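Local coordinates for acyl-CoA Binding Protein (Moniliophthora perniciosa, PDB 3FP5), which probably binds long-chain acyl-CoA esters and carries them within the cell for fatty acid metabolism, at residues A[48-53]-A[61-66]; A[35-40]-A[66-71]. All coordinates share one frame; numbering follows the deposited sequence.

Contact 1. Residues A[48-53]-A[61-66]; sequences ISRPGL and KWDAWK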
ATOM      1  N   ILE A  48      18.407   4.054  -1.653  1.00 15.11           N
ATOM      2  CA  ILE A  48      19.418   2.999  -1.739  1.00 15.70           C
ATOM      3  C   ILE A  48      19.610   2.587  -3.187  1.00 15.06           C
ATOM      4  O   ILE A  48      18.758   2.864  -4.031  1.00 16.49           O
ATOM      5  CB  ILE A  48      18.989   1.748  -0.954  1.00 20.40           C
ATOM      6  CG1 ILE A  48      17.638   1.243  -1.470  1.00 19.33           C
ATOM      7  CG2 ILE A  48      18.929   2.050   0.539  1.00 25.74           C
ATOM      8  CD1 ILE A  48      17.211  -0.094  -0.871  1.00 28.37           C
ATOM      9  N   SER A  49      20.730   1.929  -3.475  0.50 15.82           N
ATOM     10  CA  SER A  49      20.980   1.411  -4.817  0.50 16.60           C
ATOM     11  C   SER A  49      20.169   0.141  -5.051  0.50 14.38           C
ATOM     12  O   SER A  49      19.754  -0.527  -4.103  0.50 16.20           O
ATOM     13  CB  SER A  49      22.474   1.139  -5.037  0.50 21.52           C
ATOM     14  OG  SER A  49      23.186   2.349  -5.242  0.50 20.05           O
ATOM     15  N   ARG A  50      19.934  -0.183  -6.317  1.00 18.38           N
ATOM     16  CA  ARG A  50      19.162  -1.368  -6.658  1.00 17.18           C
ATOM     17  C   ARG A  50      19.903  -2.608  -6.183  1.00 18.47           C
ATOM     18  O   ARG A  50      21.120  -2.707  -6.349  1.00 19.63           O
ATOM     19  CB  ARG A  50      18.949  -1.436  -8.166  1.00 17.07           C
ATOM     20  CG  ARG A  50      18.015  -2.541  -8.626  1.00 18.33           C
ATOM     21  CD  ARG A  50      17.728  -2.366 -10.105  1.00 18.21           C
ATOM     22  NE  ARG A  50      16.605  -3.170 -10.587  1.00 18.93           N
ATOM     23  CZ  ARG A  50      16.733  -4.282 -11.305  1.00 25.62           C
ATOM     24  NH1 ARG A  50      17.942  -4.745 -11.610  1.00 25.02           N
ATOM     25  NH2 ARG A  50      15.656  -4.936 -11.718  1.00 25.22           N
ATOM     26  N   PRO A  51      19.175  -3.556  -5.579  1.00 16.84           N
ATOM     27  CA  PRO A  51      19.804  -4.815  -5.170  1.00 15.92           C
ATOM     28  C   PRO A  51      20.361  -5.571  -6.370  1.00 21.20           C
ATOM     29  O   PRO A  51      20.032  -5.243  -7.515  1.00 16.46           O
ATOM     30  CB  PRO A  51      18.637  -5.607  -4.565  1.00 17.11           C
ATOM     31  CG  PRO A  51      17.659  -4.585  -4.147  1.00 18.90           C
ATOM     32  CD  PRO A  51      17.782  -3.450  -5.107  1.00 18.33           C
ATOM     33  N   GLY A  52      21.182  -6.581  -6.096  1.00 21.13           N
ATOM     34  CA  GLY A  52      21.773  -7.404  -7.136  1.00 21.11           C
ATOM     35  C   GLY A  52      20.746  -8.157  -7.963  1.00 19.43           C
ATOM     36  O   GLY A  52      19.589  -8.320  -7.552  1.00 16.65           O
ATOM     37  N   LEU A  53      21.174  -8.623  -9.131  1.00 16.70           N
ATOM     38  CA  LEU A  53      20.271  -9.265 -10.088  1.00 17.30           C
ATOM     39  C   LEU A  53      19.604 -10.525  -9.529  1.00 19.34           C
ATOM     40  O   LEU A  53      18.501 -10.892  -9.936  1.00 21.56           O
ATOM     41  CB  LEU A  53      21.030  -9.611 -11.368  1.00 21.68           C
ATOM     42  CG  LEU A  53      21.576  -8.401 -12.137  1.00 24.11           C
ATOM     43  CD1 LEU A  53      22.387  -8.854 -13.350  1.00 22.27           C
ATOM     44  CD2 LEU A  53      20.438  -7.479 -12.548  1.00 28.54           C
ATOM     45  N   LYS A  61      10.867  -5.026  -5.575  1.00 12.39           N
ATOM     46  CA  LYS A  61      10.460  -3.978  -4.648  1.00 13.41           C
ATOM     47  C   LYS A  61      11.143  -2.654  -4.972  1.00 12.83           C
ATOM     48  O   LYS A  61      10.499  -1.598  -4.981  1.00 15.17           O
ATOM     49  CB  LYS A  61      10.785  -4.386  -3.210  1.00 15.23           C
ATOM     50  CG  LYS A  61       9.877  -5.455  -2.639  1.00 17.80           C
ATOM     51  CD  LYS A  61      10.419  -5.919  -1.286  1.00 24.10           C
ATOM     52  CE  LYS A  61       9.371  -6.673  -0.492  1.00 36.83           C
ATOM     53  NZ  LYS A  61       9.812  -6.894   0.914  1.00 41.09           N
ATOM     54  N   TRP A  62      12.446  -2.707  -5.233  1.00 12.52           N
ATOM     55  CA  TRP A  62      13.195  -1.485  -5.515  1.00 14.56           C
ATOM     56  C   TRP A  62      12.655  -0.803  -6.773  1.00 15.37           C
ATOM     57  O   TRP A  62      12.412   0.415  -6.792  1.00 13.52           O
ATOM     58  CB  TRP A  62      14.683  -1.802  -5.673  1.00 14.11           C
ATOM     59  CG  TRP A  62      15.543  -0.579  -5.762  1.00 14.25           C
ATOM     60  CD1 TRP A  62      16.171   0.053  -4.733  1.00 12.30           C
ATOM     61  CD2 TRP A  62      15.842   0.173  -6.942  1.00 13.54           C
ATOM     62  NE1 TRP A  62      16.861   1.149  -5.201  1.00 16.33           N
ATOM     63  CE2 TRP A  62      16.674   1.243  -6.555  1.00 14.46           C
ATOM     64  CE3 TRP A  62      15.495   0.040  -8.289  1.00 14.79           C
ATOM     65  CZ2 TRP A  62      17.168   2.174  -7.469  1.00 14.47           C
ATOM     66  CZ3 TRP A  62      15.988   0.970  -9.198  1.00 14.52           C
ATOM     67  CH2 TRP A  62      16.814   2.015  -8.783  1.00 11.91           C
ATOM     68  N   ASP A  63      12.476  -1.589  -7.830  1.00 14.26           N
ATOM     69  CA  ASP A  63      11.945  -1.051  -9.084  1.00 13.83           C
ATOM     70  C   ASP A  63      10.610  -0.330  -8.865  1.00 13.97           C
ATOM     71  O   ASP A  63      10.399   0.766  -9.394  1.00 16.75           O
ATOM     72  CB  ASP A  63      11.775  -2.174 -10.109  1.00 17.90           C
ATOM     73  CG  ASP A  63      13.105  -2.658 -10.659  1.00 19.67           C
ATOM     74  OD1 ASP A  63      14.120  -1.960 -10.459  1.00 17.44           O
ATOM     75  OD2 ASP A  63      13.133  -3.745 -11.276  1.00 23.00           O
ATOM     76  N   ALA A  64       9.726  -0.941  -8.086  1.00 12.58           N
ATOM     77  CA  ALA A  64       8.424  -0.326  -7.793  1.00 16.95           C
ATOM     78  C   ALA A  64       8.589   1.011  -7.080  1.00 14.48           C
ATOM     79  O   ALA A  64       8.017   2.022  -7.491  1.00 11.80           O
ATOM     80  CB  ALA A  64       7.554  -1.262  -6.966  1.00 15.90           C
ATOM     81  N   TRP A  65       9.385   1.009  -6.015  1.00 12.89           N
ATOM     82  CA  TRP A  65       9.688   2.226  -5.277  1.00 11.24           C
ATOM     83  C   TRP A  65      10.306   3.303  -6.181  1.00 12.01           C
ATOM     84  O   TRP A  65       9.868   4.460  -6.168  1.00 12.48           O
ATOM     85  CB  TRP A  65      10.603   1.899  -4.087  1.00 10.90           C
ATOM     86  CG  TRP A  65      10.789   3.022  -3.123  1.00  9.10           C
ATOM     87  CD1 TRP A  65      10.093   4.196  -3.077  1.00 12.00           C
ATOM     88  CD2 TRP A  65      11.726   3.071  -2.045  1.00 12.88           C
ATOM     89  NE1 TRP A  65      10.548   4.977  -2.035  1.00 11.96           N
ATOM     90  CE2 TRP A  65      11.553   4.309  -1.388  1.00 12.23           C
ATOM     91  CE3 TRP A  65      12.701   2.191  -1.572  1.00 13.60           C
ATOM     92  CZ2 TRP A  65      12.314   4.682  -0.279  1.00 13.27           C
ATOM     93  CZ3 TRP A  65      13.458   2.568  -0.469  1.00 14.32           C
ATOM     94  CH2 TRP A  65      13.262   3.800   0.161  1.00 13.29           C
ATOM     95  N   LYS A  66      11.310   2.926  -6.974  1.00 12.08           N
ATOM     96  CA  LYS A  66      11.959   3.863  -7.889  1.00 13.21           C
ATOM     97  C   LYS A  66      10.929   4.481  -8.840  1.00 13.37           C
ATOM     98  O   LYS A  66      11.000   5.667  -9.158  1.00 14.28           O
ATOM     99  CB  LYS A  66      13.085   3.157  -8.670  1.00 11.68           C
ATOM    100  CG  LYS A  66      13.722   4.010  -9.771  1.00 14.95           C
ATOM    101  CD  LYS A  66      14.489   5.187  -9.197  1.00 18.43           C
ATOM    102  CE  LYS A  66      15.337   5.890 -10.259  1.00 19.67           C
ATOM    103  NZ  LYS A  66      16.241   6.861  -9.605  1.00 20.56           N
TER
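Arg50 lies against the indole of Trp62, its CA over one face and 3.5 Å from the centroid of the five-membered ring, a CH-pi contact 6° off the ring normal. This pins the extended loop that follows helix 28-42 in the helical acyl-CoA-binding protein fold back onto helix 56-66. The indole is a plate between two partners, because CB of Lys66 packs on the opposite face, toward the rim. Pro51 completes the apolar centre with its CD 3.6 Å from Trp62 CB. Beside CD1 and NE1 of the indole, Ile48 slides past in the opposite direction. Its first torsion (chi1 57°) sets CG1 between the backbone N and the carbonyl carbon, which brings Ile48 CG1 to 3.8 Å from Trp62 CD1.

Further out, Trp62 NE1 gives its proton to Ile48 O at 2.8 Å. The acceptor lies in the ring plane, which helps hold the indole's rotation; the N-H arrives from above the carbonyl plane, off the lone pairs.

At the polar edge the Arg50 side chain runs extended past Trp62 CE3, with CG anti to the backbone N (chi1 -173°), and reaches Asp63. Guanidinium and carboxylate are nearly coplanar and meet side-on in a salt bridge: Arg50 NE bonds to Asp63 OD1 at 2.8 Å, and Arg50 NH2 takes the syn lone pair of Asp63 OD2, also at 2.8 Å.

Contact 2. Residues A[35-40]-A[66-71]; sequences YKYFKQ and KSVEGT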
ATOM      1  N   TYR A  35       3.586  -1.614  -1.501  1.00 14.06           N
ATOM      2  CA  TYR A  35       4.976  -1.450  -1.078  1.00 12.64           C
ATOM      3  C   TYR A  35       5.521  -0.102  -1.528  1.00 11.94           C
ATOM      4  O   TYR A  35       6.092   0.650  -0.726  1.00 12.52           O
ATOM      5  CB  TYR A  35       5.884  -2.557  -1.635  1.00 11.55           C
ATOM      6  CG  TYR A  35       7.332  -2.364  -1.219  1.00 11.24           C
ATOM      7  CD1 TYR A  35       7.758  -2.733   0.047  1.00 14.64           C
ATOM      8  CD2 TYR A  35       8.257  -1.757  -2.072  1.00 13.84           C
ATOM      9  CE1 TYR A  35       9.071  -2.542   0.448  1.00 17.08           C
ATOM     10  CE2 TYR A  35       9.573  -1.562  -1.682  1.00 14.22           C
ATOM     11  CZ  TYR A  35       9.974  -1.956  -0.420  1.00 16.42           C
ATOM     12  OH  TYR A  35      11.273  -1.762  -0.016  1.00 18.86           O
ATOM     13  N   LYS A  36       5.342   0.199  -2.810  1.00 11.17           N
ATOM     14  CA  LYS A  36       5.991   1.371  -3.378  1.00 10.61           C
ATOM     15  C   LYS A  36       5.448   2.641  -2.718  1.00 12.87           C
ATOM     16  O   LYS A  36       6.214   3.548  -2.382  1.00 14.01           O
ATOM     17  CB  LYS A  36       5.877   1.404  -4.914  1.00 12.14           C
ATOM     18  CG  LYS A  36       4.514   1.796  -5.476  1.00 13.97           C
ATOM     19  CD  LYS A  36       4.426   1.451  -6.961  1.00 13.71           C
ATOM     20  CE  LYS A  36       3.113   1.928  -7.565  1.00 16.85           C
ATOM     21  NZ  LYS A  36       2.890   1.394  -8.940  1.00 20.81           N
ATOM     22  N   TYR A  37       4.139   2.686  -2.479  1.00 10.96           N
ATOM     23  CA  TYR A  37       3.574   3.872  -1.838  1.00  9.77           C
ATOM     24  C   TYR A  37       3.815   3.896  -0.330  1.00 11.41           C
ATOM     25  O   TYR A  37       3.898   4.971   0.268  1.00 12.05           O
ATOM     26  CB  TYR A  37       2.098   4.078  -2.204  1.00 15.11           C
ATOM     27  CG  TYR A  37       1.954   4.598  -3.614  1.00 10.64           C
ATOM     28  CD1 TYR A  37       2.524   5.818  -3.983  1.00  9.39           C
ATOM     29  CD2 TYR A  37       1.284   3.862  -4.591  1.00 13.92           C
ATOM     30  CE1 TYR A  37       2.404   6.301  -5.268  1.00 11.43           C
ATOM     31  CE2 TYR A  37       1.179   4.334  -5.891  1.00 16.00           C
ATOM     32  CZ  TYR A  37       1.745   5.560  -6.221  1.00 15.50           C
ATOM     33  OH  TYR A  37       1.650   6.052  -7.504  1.00 16.35           O
ATOM     34  N   PHE A  38       3.935   2.719   0.289  1.00 12.10           N
ATOM     35  CA  PHE A  38       4.328   2.687   1.687  1.00 10.49           C
ATOM     36  C   PHE A  38       5.704   3.335   1.888  1.00 10.54           C
ATOM     37  O   PHE A  38       5.867   4.186   2.754  1.00 10.86           O
ATOM     38  CB  PHE A  38       4.323   1.270   2.257  1.00 11.10           C
ATOM     39  CG  PHE A  38       4.862   1.204   3.657  1.00 11.21           C
ATOM     40  CD1 PHE A  38       4.050   1.517   4.742  1.00 12.96           C
ATOM     41  CD2 PHE A  38       6.188   0.861   3.890  1.00 14.69           C
ATOM     42  CE1 PHE A  38       4.548   1.467   6.036  1.00 15.72           C
ATOM     43  CE2 PHE A  38       6.693   0.816   5.179  1.00 17.79           C
ATOM     44  CZ  PHE A  38       5.879   1.119   6.256  1.00 15.27           C
ATOM     45  N   LYS A  39       6.684   2.926   1.085  1.00 12.42           N
ATOM     46  CA  LYS A  39       8.011   3.522   1.174  1.00 15.34           C
ATOM     47  C   LYS A  39       7.960   5.010   0.844  1.00 12.23           C
ATOM     48  O   LYS A  39       8.520   5.832   1.564  1.00 12.87           O
ATOM     49  CB  LYS A  39       8.990   2.791   0.257  1.00 12.66           C
ATOM     50  CG  LYS A  39       9.100   1.323   0.579  1.00 12.43           C
ATOM     51  CD  LYS A  39       9.640   1.121   1.990  1.00 14.26           C
ATOM     52  CE  LYS A  39      11.083   1.577   2.093  1.00 18.84           C
ATOM     53  NZ  LYS A  39      11.710   1.076   3.360  1.00 22.55           N
ATOM     54  N   GLN A  40       7.260   5.355  -0.231  1.00 10.36           N
ATOM     55  CA  GLN A  40       7.201   6.749  -0.679  1.00 11.14           C
ATOM     56  C   GLN A  40       6.525   7.651   0.365  1.00 13.33           C
ATOM     57  O   GLN A  40       6.856   8.838   0.499  1.00 15.45           O
ATOM     58  CB  GLN A  40       6.485   6.838  -2.026  1.00 11.85           C
ATOM     59  CG  GLN A  40       6.660   8.178  -2.745  1.00 11.25           C
ATOM     60  CD  GLN A  40       8.093   8.436  -3.220  1.00 11.05           C
ATOM     61  OE1 GLN A  40       8.881   7.495  -3.366  1.00 11.26           O
ATOM     62  NE2 GLN A  40       8.434   9.696  -3.454  1.00 12.69           N
ATOM     63  N   LYS A  66      11.310   2.926  -6.974  1.00 12.08           N
ATOM     64  CA  LYS A  66      11.959   3.863  -7.889  1.00 13.21           C
ATOM     65  C   LYS A  66      10.929   4.481  -8.840  1.00 13.37           C
ATOM     66  O   LYS A  66      11.000   5.667  -9.158  1.00 14.28           O
ATOM     67  CB  LYS A  66      13.085   3.157  -8.670  1.00 11.68           C
ATOM     68  CG  LYS A  66      13.722   4.010  -9.771  1.00 14.95           C
ATOM     69  CD  LYS A  66      14.489   5.187  -9.197  1.00 18.43           C
ATOM     70  CE  LYS A  66      15.337   5.890 -10.259  1.00 19.67           C
ATOM     71  NZ  LYS A  66      16.241   6.861  -9.605  1.00 20.56           N
ATOM     72  N   SER A  67       9.942   3.688  -9.249  1.00 12.22           N
ATOM     73  CA  SER A  67       8.952   4.150 -10.230  1.00 14.90           C
ATOM     74  C   SER A  67       8.042   5.279  -9.725  1.00 14.12           C
ATOM     75  O   SER A  67       7.370   5.941 -10.523  1.00 20.15           O
ATOM     76  CB  SER A  67       8.118   2.980 -10.761  1.00 13.34           C
ATOM     77  OG  SER A  67       7.119   2.581  -9.837  1.00 13.79           O
ATOM     78  N   VAL A  68       8.015   5.499  -8.415  1.00 12.55           N
ATOM     79  CA  VAL A  68       7.211   6.587  -7.864  1.00 12.34           C
ATOM     80  C   VAL A  68       8.059   7.720  -7.288  1.00 12.53           C
ATOM     81  O   VAL A  68       7.567   8.566  -6.536  1.00 11.96           O
ATOM     82  CB  VAL A  68       6.147   6.097  -6.851  1.00 13.07           C
ATOM     83  CG1 VAL A  68       5.155   5.194  -7.552  1.00 15.08           C
ATOM     84  CG2 VAL A  68       6.792   5.377  -5.654  1.00 11.56           C
ATOM     85  N   GLU A  69       9.340   7.741  -7.654  1.00 13.68           N
ATOM     86  CA  GLU A  69      10.211   8.836  -7.251  1.00 14.83           C
ATOM     87  C   GLU A  69       9.576  10.162  -7.673  1.00 12.48           C
ATOM     88  O   GLU A  69       9.040  10.278  -8.772  1.00 13.68           O
ATOM     89  CB  GLU A  69      11.593   8.660  -7.894  1.00 16.07           C
ATOM     90  CG  GLU A  69      12.629   9.644  -7.412  1.00 17.49           C
ATOM     91  CD  GLU A  69      14.017   9.349  -7.965  1.00 17.63           C
ATOM     92  OE1 GLU A  69      14.134   8.560  -8.923  1.00 16.73           O
ATOM     93  OE2 GLU A  69      14.988   9.919  -7.436  1.00 25.62           O
ATOM     94  N   GLY A  70       9.611  11.150  -6.788  1.00 11.33           N
ATOM     95  CA  GLY A  70       9.061  12.457  -7.091  1.00 13.29           C
ATOM     96  C   GLY A  70       7.644  12.646  -6.572  1.00 15.14           C
ATOM     97  O   GLY A  70       7.115  13.760  -6.581  1.00 15.63           O
ATOM     98  N   THR A  71       7.022  11.561  -6.122  1.00 12.61           N
ATOM     99  CA  THR A  71       5.658  11.638  -5.596  1.00 11.01           C
ATOM    100  C   THR A  71       5.659  12.166  -4.168  1.00 12.36           C
ATOM    101  O   THR A  71       6.487  11.772  -3.347  1.00 13.85           O
ATOM    102  CB  THR A  71       4.990  10.245  -5.619  1.00 12.56           C
ATOM    103  OG1 THR A  71       4.835   9.816  -6.973  1.00 14.65           O
ATOM    104  CG2 THR A  71       3.611  10.281  -4.952  1.00 13.74           C
TER
HETATM  105  O   HOH W   1       4.637   2.770 -10.578  1.00 23.73           O
HETATM  106  O   HOH W   2       2.800   8.516  -8.145  1.00 20.01           O
HETATM  107  O   HOH W   3       7.445  11.371  -0.681  1.00 17.16           O
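Val68 turns its two methyl groups onto one flank of the helix that carries Lys36, Tyr37 and Gln40. Val68 CG1 fits between the aliphatic part of Lys36, whose CE is 3.9 Å away, and the phenol end of Tyr37, whose CZ comes to 3.7 Å. Val68 CG2 rests near Lys36 O and the Gln40 side chain. Thr71 adds its CG2 at the edge of the Tyr37 ring.

One direct hydrogen bond joins the segments: Gln40 NE2 to Thr71 O, 2.8 Å and nearly straight at 172°. It lies in the amide plane and on a lone pair of the carbonyl. The Gln40 chain, bent at chi2 (67°), swings the amide round to meet this oxygen. Asp45 OD1 accepts from the same NE2 and also from Gly70 N, so two acceptors grip the amide nitrogen. An alanine in place of Gln40 would probably leave Thr71 O without its amide donor and open a gap beside Val68.

One water bridges Lys36 NZ and Ser67 OG, which also bonds to Ala64 O of helix 56-66; another joins Tyr37 OH and Thr71 OG1, and a third donates to both Gln40 O and Thr71 O.

Within the loop, Lys66 NZ and Glu69 OE1 form a salt bridge. Gly70 has positive phi (97°), where a CB would jam against Glu69 O. Two consecutive beta turns, type I from Lys66 to Glu69 and type II from Val68 to Thr71, thus connect helices 56-66 and 73-91, docked on helix 28-42 in the acyl-CoA-binding protein fold.

In the fold
Contact 1 is nested in the loop of chain that contact 2 closes, and the two share Lys66. Their centres are about 11 Å apart, on the same side of the chain's centre. Helices 28-42 and 56-66 join them directly: Trp65 CE2 packs 3.4 Å from Lys39 CB, and Ala64 O lies 3.4 Å from Lys36 CB. Trp65 NE1 bonds to Gly44 O and more weakly to Gln40 OE1, linking the indole to the Gln40 amide. Contact 1 is the more peripheral, its centre about 17 Å from the chain's centre, against about 10 Å for that of contact 2. The bound zinc ion, held by His2 and Glu74, is about 13 Å from the Thr71 side chain.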